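Local coordinates for ribonuclease (Nicotiana glutinosa, PDB 1IYB), which probably cleaves single-stranded RNA as a member of the ribonuclease T2 family and binds the guanine nucleotide guanosine-5'-monophosphate, at residues F8-F13 / C191-R196; Y143-I148 / S201-P206. One frame throughout, in Å; residues are numbered along the deposited sequence.

Contact 1 (F8-F13 / C191-R196); sequences FDFFYF and CPIFPR
Tyr-12 meets segment 191-196 with its phenol end, while Phe-10, also from strand 10-16, offers a ring face to Pro-192. Tyr-12 gives the contact its one hydrogen bond: OH donates to the backbone O of Ile-193 at 2.6 Å. The C=O...donor angle is 125°, and the hydroxyl stands above the carbonyl plane, while Ile-193 O itself lies at the edge of the tyrosine ring. Packing is tightest around this phenol end. Pro-195 meets it tip to tip, its CD 3.3 Å from Tyr-12 OH and its CG close to the same oxygen, and Ile-193 CG2 comes up beside the hydroxyl. At the ring edge, Cys-191 SG lies 4.0 Å from Tyr-12 CE2, a sulfur-aromatic contact. A phenylalanine in place of Tyr-12 would probably leave Ile-193 O without this donor and open a small gap beside Pro-195 CD and Ile-193 CG2.

The Phe-10 side chain meets the segment through carbon contacts. Its CG, between the backbone N and the carbonyl carbon (chi1 67°), is thereby turned to the side of Pro-192, whose CD lies over the ring centre, a CH-pi contact 3.8 Å from the centroid. Ile-193 CG2 reaches the rim more loosely, 4.2 Å from Phe-10 CZ. Both prolines press their CD atoms inward although exposed as residues; the loose side is the outer one, where exposed Phe-194 turns its CB away from the strand.

The Cys-191 to Cys-180 disulfide ties the start of segment 191-196 to strand 172-182, whose Tyr-178 packs edge-to-face with Tyr-12. Asp-9 and Phe-10 form a classic beta bulge opposite Asn-48. Strand 10-16 pairs through Tyr-12 with Trp-46 of strand 41-48, and through Phe-11 and Phe-13 with Val-181 and Ile-179 of strand 172-182.

Contact 2 (Y143-I148 / S201-P206); sequences YSLNSI and SSIEFP
A small two-stranded antiparallel sheet pairs strand 142-144, which runs straight into helix 145-156, with strand 202-204. Tyr-143 and Ile-203 form its hydrogen-bonded pair: Tyr-143 N donates to Ile-203 O and Ile-203 N to Tyr-143 O, both at 2.8 Å and nearly straight. Ser-144 and Ser-202 follow as the non-hydrogen-bonded pair. Beyond them, Leu-145 N in the first turn of the helix donates to Ser-201 O at 2.9 Å.

On the face carrying Tyr-143 and Ile-203, side chains join strand and helix. The chi1 of Ile-203 (59°), with CG1 near both backbone N and carbonyl carbon, turns CG1 toward Ile-148, 3.8 Å from its CD1. Ile-203 CD1 meets Ile-148 CD1 at 3.6 Å. The two isoleucines cross obliquely, with Ile-162 of strand 161-166 also against Ile-148. Farther along, Tyr-143 CE1 touches Phe-205 CB at 3.8 Å, while the tyrosine hydroxyl is hydrogen-bonded to Asp-139 OD1 and His-137 N.

Ser-144 is the N-cap: its OG accepts from Ser-147 N, and Ser-147 OG donates back to Ser-144 O at 2.7 Å. A water bridges the two segments, donating to Ser-201 O at 2.8 Å and accepting from Asn-146 N.

The two contacts interleave along the chain, in the order 8-13, 143-148, 191-196 and 201-206, so each brings part of the C-terminal region back to an earlier segment. Their centres lie 22 Å apart and their nearest atoms about 9 Å, without touching. Contact 1 sets a loop against strand 10-16 of the four-stranded sheet, whereas contact 2 is a two-stranded sheet beside helix 145-156. Strand 172-182 links them: its Cys-180 is disulfide-bonded to Cys-191, and its Ser-172 and Leu-174 make backbone hydrogen bonds with Glu-204. The chain after that strand is thus fixed to the ribonuclease T2 fold at two places. The side chain of Tyr-12 is about 10 Å from the bound guanosine-5'-monophosphate.

Contact 1 (F8-F13 / C191-R196)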
ATOM      1  N   PHE A   8       8.962   6.735  10.575  1.00  9.41           N
ATOM      2  CA  PHE A   8       9.584   5.431  10.341  1.00  8.37           C
ATOM      3  C   PHE A   8      10.742   5.205  11.308  1.00  8.51           C
ATOM      4  O   PHE A   8      11.234   6.147  11.925  1.00  9.74           O
ATOM      5  CB  PHE A   8      10.079   5.327   8.889  1.00  9.01           C
ATOM      6  CG  PHE A   8      11.325   6.121   8.606  1.00  8.41           C
ATOM      7  CD1 PHE A   8      12.559   5.482   8.503  1.00  7.97           C
ATOM      8  CD2 PHE A   8      11.272   7.505   8.458  1.00  9.38           C
ATOM      9  CE1 PHE A   8      13.725   6.212   8.255  1.00  8.88           C
ATOM     10  CE2 PHE A   8      12.427   8.242   8.211  1.00  9.59           C
ATOM     11  CZ  PHE A   8      13.658   7.593   8.110  1.00  9.71           C
ATOM     12  N   ASP A   9      11.178   3.955  11.424  1.00  8.92           N
ATOM     13  CA  ASP A   9      12.268   3.594  12.331  1.00  8.61           C
ATOM     14  C   ASP A   9      13.627   3.371  11.663  1.00  8.81           C
ATOM     15  O   ASP A   9      14.648   3.846  12.158  1.00 10.65           O
ATOM     16  CB  ASP A   9      11.878   2.338  13.116  1.00  9.66           C
ATOM     17  CG  ASP A   9      10.743   2.590  14.094  1.00 10.48           C
ATOM     18  OD1 ASP A   9       9.844   1.726  14.203  1.00 10.49           O
ATOM     19  OD2 ASP A   9      10.762   3.652  14.755  1.00 13.91           O
ATOM     20  N   PHE A  10      13.644   2.649  10.546  1.00  7.13           N
ATOM     21  CA  PHE A  10      14.895   2.357   9.846  1.00  5.49           C
ATOM     22  C   PHE A  10      14.628   2.199   8.351  1.00  5.38           C
ATOM     23  O   PHE A  10      13.482   2.289   7.917  1.00  5.51           O
ATOM     24  CB  PHE A  10      15.503   1.063  10.406  1.00  6.41           C
ATOM     25  CG  PHE A  10      14.688  -0.167  10.115  1.00  5.47           C
ATOM     26  CD1 PHE A  10      14.882  -0.890   8.939  1.00  7.26           C
ATOM     27  CD2 PHE A  10      13.708  -0.597  11.006  1.00  5.25           C
ATOM     28  CE1 PHE A  10      14.111  -2.020   8.656  1.00  8.24           C
ATOM     29  CE2 PHE A  10      12.933  -1.722  10.732  1.00  7.17           C
ATOM     30  CZ  PHE A  10      13.133  -2.437   9.555  1.00  7.16           C
ATOM     31  N   PHE A  11      15.680   1.977   7.564  1.00  5.82           N
ATOM     32  CA  PHE A  11      15.511   1.783   6.122  1.00  5.80           C
ATOM     33  C   PHE A  11      15.953   0.397   5.687  1.00  6.35           C
ATOM     34  O   PHE A  11      16.866  -0.189   6.266  1.00  6.21           O
ATOM     35  CB  PHE A  11      16.392   2.710   5.268  1.00  6.00           C
ATOM     36  CG  PHE A  11      16.179   4.179   5.467  1.00  6.51           C
ATOM     37  CD1 PHE A  11      16.888   4.872   6.443  1.00  7.42           C
ATOM     38  CD2 PHE A  11      15.365   4.895   4.592  1.00  7.48           C
ATOM     39  CE1 PHE A  11      16.800   6.261   6.540  1.00  7.39           C
ATOM     40  CE2 PHE A  11      15.266   6.282   4.680  1.00  7.94           C
ATOM     41  CZ  PHE A  11      15.988   6.968   5.654  1.00  7.04           C
ATOM     42  N   TYR A  12      15.305  -0.108   4.646  1.00  6.03           N
ATOM     43  CA  TYR A  12      15.717  -1.355   4.013  1.00  5.00           C
ATOM     44  C   TYR A  12      16.348  -0.847   2.719  1.00  6.00           C
ATOM     45  O   TYR A  12      15.698  -0.109   1.971  1.00  6.70           O
ATOM     46  CB  TYR A  12      14.530  -2.237   3.612  1.00  6.52           C
ATOM     47  CG  TYR A  12      13.985  -3.169   4.673  1.00  7.84           C
ATOM     48  CD1 TYR A  12      12.612  -3.277   4.869  1.00  6.58           C
ATOM     49  CD2 TYR A  12      14.826  -3.962   5.453  1.00  6.51           C
ATOM     50  CE1 TYR A  12      12.081  -4.143   5.815  1.00  8.49           C
ATOM     51  CE2 TYR A  12      14.302  -4.841   6.411  1.00  8.85           C
ATOM     52  CZ  TYR A  12      12.926  -4.921   6.583  1.00  8.66           C
ATOM     53  OH  TYR A  12      12.376  -5.762   7.524  1.00 10.24           O
ATOM     54  N   PHE A  13      17.610  -1.182   2.464  1.00  5.54           N
ATOM     55  CA  PHE A  13      18.227  -0.799   1.195  1.00  4.51           C
ATOM     56  C   PHE A  13      18.085  -2.085   0.392  1.00  5.42           C
ATOM     57  O   PHE A  13      18.712  -3.099   0.709  1.00  6.37           O
ATOM     58  CB  PHE A  13      19.701  -0.420   1.363  1.00  4.62           C
ATOM     59  CG  PHE A  13      20.408  -0.176   0.058  1.00  5.15           C
ATOM     60  CD1 PHE A  13      19.916   0.754  -0.858  1.00  6.08           C
ATOM     61  CD2 PHE A  13      21.551  -0.894  -0.270  1.00  6.07           C
ATOM     62  CE1 PHE A  13      20.556   0.962  -2.085  1.00  8.09           C
ATOM     63  CE2 PHE A  13      22.195  -0.692  -1.494  1.00  6.50           C
ATOM     64  CZ  PHE A  13      21.698   0.235  -2.399  1.00  7.93           C
ATOM     65  N   CYS A 191      19.131  -5.608  11.093  1.00 10.14           N
ATOM     66  CA  CYS A 191      17.706  -5.436  10.854  1.00 11.05           C
ATOM     67  C   CYS A 191      16.881  -5.830  12.076  1.00 11.16           C
ATOM     68  O   CYS A 191      17.017  -6.935  12.590  1.00 11.70           O
ATOM     69  CB  CYS A 191      17.262  -6.289   9.673  1.00 11.09           C
ATOM     70  SG  CYS A 191      17.872  -5.786   8.032  1.00 12.60           S
ATOM     71  N   PRO A 192      16.010  -4.924  12.554  1.00 12.14           N
ATOM     72  CA  PRO A 192      15.170  -5.214  13.720  1.00 12.87           C
ATOM     73  C   PRO A 192      14.165  -6.322  13.400  1.00 13.34           C
ATOM     74  O   PRO A 192      13.662  -7.001  14.296  1.00 13.49           O
ATOM     75  CB  PRO A 192      14.476  -3.877  13.988  1.00 13.63           C
ATOM     76  CG  PRO A 192      15.454  -2.870  13.464  1.00 14.39           C
ATOM     77  CD  PRO A 192      15.900  -3.506  12.172  1.00 11.65           C
ATOM     78  N   ILE A 193      13.881  -6.492  12.113  1.00 12.82           N
ATOM     79  CA  ILE A 193      12.934  -7.501  11.650  1.00 13.17           C
ATOM     80  C   ILE A 193      13.168  -7.773  10.164  1.00 14.44           C
ATOM     81  O   ILE A 193      13.638  -6.896   9.434  1.00 13.86           O
ATOM     82  CB  ILE A 193      11.470  -7.028  11.880  1.00 14.25           C
ATOM     83  CG1 ILE A 193      10.490  -8.162  11.572  1.00 14.16           C
ATOM     84  CG2 ILE A 193      11.169  -5.801  11.018  1.00 13.29           C
ATOM     85  CD1 ILE A 193       9.049  -7.836  11.947  1.00 16.28           C
ATOM     86  N   PHE A 194      12.855  -8.992   9.732  1.00 15.82           N
ATOM     87  CA  PHE A 194      13.026  -9.410   8.340  1.00 18.82           C
ATOM     88  C   PHE A 194      11.693  -9.841   7.734  1.00 19.85           C
ATOM     89  O   PHE A 194      10.887 -10.493   8.393  1.00 20.44           O
ATOM     90  CB  PHE A 194      13.987 -10.599   8.250  1.00 19.46           C
ATOM     91  CG  PHE A 194      15.424 -10.258   8.520  1.00 21.06           C
ATOM     92  CD1 PHE A 194      16.161  -9.518   7.603  1.00 22.03           C
ATOM     93  CD2 PHE A 194      16.052 -10.708   9.679  1.00 22.81           C
ATOM     94  CE1 PHE A 194      17.507  -9.232   7.831  1.00 22.29           C
ATOM     95  CE2 PHE A 194      17.398 -10.427   9.917  1.00 23.45           C
ATOM     96  CZ  PHE A 194      18.126  -9.688   8.990  1.00 23.30           C
ATOM     97  N   PRO A 195      11.443  -9.483   6.466  1.00 21.46           N
ATOM     98  CA  PRO A 195      10.183  -9.883   5.832  1.00 22.20           C
ATOM     99  C   PRO A 195      10.268 -11.361   5.443  1.00 22.64           C
ATOM    100  O   PRO A 195      11.347 -11.955   5.484  1.00 21.07           O
ATOM    101  CB  PRO A 195      10.111  -8.980   4.600  1.00 22.98           C
ATOM    102  CG  PRO A 195      10.962  -7.795   4.976  1.00 23.75           C
ATOM    103  CD  PRO A 195      12.124  -8.454   5.666  1.00 22.45           C
ATOM    104  N   ARG A 196       9.135 -11.954   5.076  1.00 23.86           N
ATOM    105  CA  ARG A 196       9.114 -13.354   4.659  1.00 24.66           C
ATOM    106  C   ARG A 196       9.922 -13.472   3.371  1.00 23.03           C
ATOM    107  O   ARG A 196       9.566 -12.871   2.358  1.00 24.56           O
ATOM    108  CB  ARG A 196       7.684 -13.817   4.382  1.00 27.28           C
ATOM    109  CG  ARG A 196       6.782 -13.923   5.596  1.00 31.66           C
ATOM    110  CD  ARG A 196       5.400 -14.395   5.167  1.00 34.75           C
ATOM    111  NE  ARG A 196       4.505 -14.634   6.297  1.00 37.46           N
ATOM    112  CZ  ARG A 196       3.245 -15.041   6.174  1.00 38.83           C
ATOM    113  NH1 ARG A 196       2.730 -15.255   4.970  1.00 38.78           N
ATOM    114  NH2 ARG A 196       2.501 -15.242   7.253  1.00 39.75           N
TER

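Contact 2 (Y143-I148 / S201-P206)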
ATOM      1  N   TYR A 143      22.775 -22.691  -4.497  1.00 12.60           N
ATOM      2  CA  TYR A 143      23.560 -22.397  -3.311  1.00 12.59           C
ATOM      3  C   TYR A 143      22.666 -22.400  -2.085  1.00 12.73           C
ATOM      4  O   TYR A 143      21.468 -22.138  -2.183  1.00 13.46           O
ATOM      5  CB  TYR A 143      24.231 -21.026  -3.457  1.00 12.26           C
ATOM      6  CG  TYR A 143      25.055 -20.889  -4.716  1.00 12.55           C
ATOM      7  CD1 TYR A 143      24.461 -20.547  -5.933  1.00 12.35           C
ATOM      8  CD2 TYR A 143      26.422 -21.151  -4.703  1.00 11.80           C
ATOM      9  CE1 TYR A 143      25.212 -20.473  -7.109  1.00 13.07           C
ATOM     10  CE2 TYR A 143      27.180 -21.080  -5.869  1.00 11.94           C
ATOM     11  CZ  TYR A 143      26.573 -20.742  -7.065  1.00 13.02           C
ATOM     12  OH  TYR A 143      27.324 -20.679  -8.215  1.00 13.09           O
ATOM     13  N   SER A 144      23.243 -22.694  -0.926  1.00 12.50           N
ATOM     14  CA  SER A 144      22.455 -22.713   0.292  1.00 12.72           C
ATOM     15  C   SER A 144      22.156 -21.280   0.698  1.00 11.79           C
ATOM     16  O   SER A 144      22.967 -20.378   0.487  1.00 11.33           O
ATOM     17  CB  SER A 144      23.199 -23.426   1.426  1.00 13.74           C
ATOM     18  OG  SER A 144      24.320 -22.682   1.864  1.00 15.44           O
ATOM     19  N   LEU A 145      20.979 -21.080   1.276  1.00 11.50           N
ATOM     20  CA  LEU A 145      20.568 -19.761   1.725  1.00 11.29           C
ATOM     21  C   LEU A 145      21.578 -19.218   2.734  1.00 11.31           C
ATOM     22  O   LEU A 145      21.975 -18.050   2.678  1.00 10.29           O
ATOM     23  CB  LEU A 145      19.179 -19.850   2.356  1.00 13.06           C
ATOM     24  CG  LEU A 145      18.588 -18.585   2.966  1.00 14.01           C
ATOM     25  CD1 LEU A 145      18.453 -17.507   1.902  1.00 14.93           C
ATOM     26  CD2 LEU A 145      17.231 -18.921   3.573  1.00 13.68           C
ATOM     27  N   ASN A 146      22.009 -20.074   3.654  1.00 11.13           N
ATOM     28  CA  ASN A 146      22.968 -19.662   4.666  1.00 12.50           C
ATOM     29  C   ASN A 146      24.330 -19.250   4.102  1.00 10.54           C
ATOM     30  O   ASN A 146      24.979 -18.354   4.646  1.00  9.62           O
ATOM     31  CB  ASN A 146      23.149 -20.773   5.703  1.00 15.90           C
ATOM     32  CG  ASN A 146      21.977 -20.880   6.657  1.00 20.78           C
ATOM     33  OD1 ASN A 146      21.567 -19.891   7.267  1.00 24.79           O
ATOM     34  ND2 ASN A 146      21.439 -22.088   6.803  1.00 22.87           N
ATOM     35  N   SER A 147      24.768 -19.886   3.018  1.00  8.23           N
ATOM     36  CA  SER A 147      26.056 -19.535   2.425  1.00  8.75           C
ATOM     37  C   SER A 147      25.999 -18.112   1.874  1.00  7.36           C
ATOM     38  O   SER A 147      26.966 -17.353   1.969  1.00  6.90           O
ATOM     39  CB  SER A 147      26.424 -20.512   1.299  1.00  8.69           C
ATOM     40  OG  SER A 147      25.629 -20.309   0.142  1.00 12.18           O
ATOM     41  N   ILE A 148      24.850 -17.759   1.308  1.00  7.62           N
ATOM     42  CA  ILE A 148      24.644 -16.436   0.738  1.00  7.80           C
ATOM     43  C   ILE A 148      24.606 -15.388   1.850  1.00  8.27           C
ATOM     44  O   ILE A 148      25.266 -14.350   1.766  1.00  8.47           O
ATOM     45  CB  ILE A 148      23.324 -16.402  -0.080  1.00  8.53           C
ATOM     46  CG1 ILE A 148      23.448 -17.328  -1.296  1.00 10.72           C
ATOM     47  CG2 ILE A 148      23.001 -14.976  -0.523  1.00  8.38           C
ATOM     48  CD1 ILE A 148      22.139 -17.557  -2.033  1.00 13.05           C
ATOM     49  N   SER A 201      15.835 -24.039   1.277  1.00 22.81           N
ATOM     50  CA  SER A 201      17.144 -24.205   1.903  1.00 22.52           C
ATOM     51  C   SER A 201      18.258 -23.962   0.883  1.00 20.94           C
ATOM     52  O   SER A 201      19.326 -23.449   1.225  1.00 20.64           O
ATOM     53  CB  SER A 201      17.272 -25.612   2.495  1.00 23.25           C
ATOM     54  OG  SER A 201      17.066 -26.602   1.502  1.00 28.15           O
ATOM     55  N   SER A 202      18.003 -24.343  -0.365  1.00 19.95           N
ATOM     56  CA  SER A 202      18.961 -24.146  -1.448  1.00 19.03           C
ATOM     57  C   SER A 202      18.232 -23.417  -2.572  1.00 17.47           C
ATOM     58  O   SER A 202      17.105 -23.778  -2.925  1.00 17.23           O
ATOM     59  CB  SER A 202      19.496 -25.490  -1.956  1.00 20.51           C
ATOM     60  OG  SER A 202      18.471 -26.253  -2.564  1.00 25.49           O
ATOM     61  N   ILE A 203      18.873 -22.395  -3.128  1.00 14.94           N
ATOM     62  CA  ILE A 203      18.265 -21.604  -4.193  1.00 14.19           C
ATOM     63  C   ILE A 203      19.182 -21.356  -5.383  1.00 13.39           C
ATOM     64  O   ILE A 203      20.405 -21.340  -5.252  1.00 13.08           O
ATOM     65  CB  ILE A 203      17.787 -20.237  -3.657  1.00 15.08           C
ATOM     66  CG1 ILE A 203      18.972 -19.462  -3.074  1.00 15.54           C
ATOM     67  CG2 ILE A 203      16.704 -20.442  -2.607  1.00 16.76           C
ATOM     68  CD1 ILE A 203      18.608 -18.087  -2.519  1.00 16.23           C
ATOM     69  N   GLU A 204      18.572 -21.146  -6.545  1.00 12.40           N
ATOM     70  CA  GLU A 204      19.316 -20.893  -7.771  1.00 13.29           C
ATOM     71  C   GLU A 204      19.739 -19.432  -7.895  1.00 11.91           C
ATOM     72  O   GLU A 204      19.040 -18.532  -7.436  1.00 11.55           O
ATOM     73  CB  GLU A 204      18.467 -21.263  -8.993  1.00 14.78           C
ATOM     74  CG  GLU A 204      19.060 -20.772 -10.309  1.00 19.42           C
ATOM     75  CD  GLU A 204      18.103 -20.887 -11.482  1.00 22.99           C
ATOM     76  OE1 GLU A 204      16.935 -20.457 -11.353  1.00 24.74           O
ATOM     77  OE2 GLU A 204      18.526 -21.397 -12.541  1.00 27.00           O
ATOM     78  N   PHE A 205      20.894 -19.213  -8.514  1.00 11.43           N
ATOM     79  CA  PHE A 205      21.423 -17.873  -8.761  1.00 11.47           C
ATOM     80  C   PHE A 205      21.556 -17.885 -10.286  1.00 11.68           C
ATOM     81  O   PHE A 205      22.627 -18.167 -10.827  1.00 12.64           O
ATOM     82  CB  PHE A 205      22.791 -17.711  -8.080  1.00 11.42           C
ATOM     83  CG  PHE A 205      23.303 -16.285  -8.035  1.00  9.74           C
ATOM     84  CD1 PHE A 205      22.501 -15.214  -8.424  1.00  9.28           C
ATOM     85  CD2 PHE A 205      24.592 -16.020  -7.581  1.00 10.13           C
ATOM     86  CE1 PHE A 205      22.981 -13.899  -8.360  1.00  9.56           C
ATOM     87  CE2 PHE A 205      25.083 -14.714  -7.512  1.00 10.52           C
ATOM     88  CZ  PHE A 205      24.273 -13.651  -7.904  1.00 10.57           C
ATOM     89  N   PRO A 206      20.455 -17.583 -10.995  1.00 11.65           N
ATOM     90  CA  PRO A 206      20.412 -17.568 -12.461  1.00 11.89           C
ATOM     91  C   PRO A 206      21.330 -16.591 -13.172  1.00 12.65           C
ATOM     92  O   PRO A 206      21.600 -15.496 -12.687  1.00 13.47           O
ATOM     93  CB  PRO A 206      18.940 -17.290 -12.756  1.00 13.06           C
ATOM     94  CG  PRO A 206      18.553 -16.391 -11.640  1.00 12.69           C
ATOM     95  CD  PRO A 206      19.190 -17.070 -10.437  1.00 12.81           C
TER
HETATM   96  O   HOH W   1      20.492 -22.922   3.768  1.00 18.22           O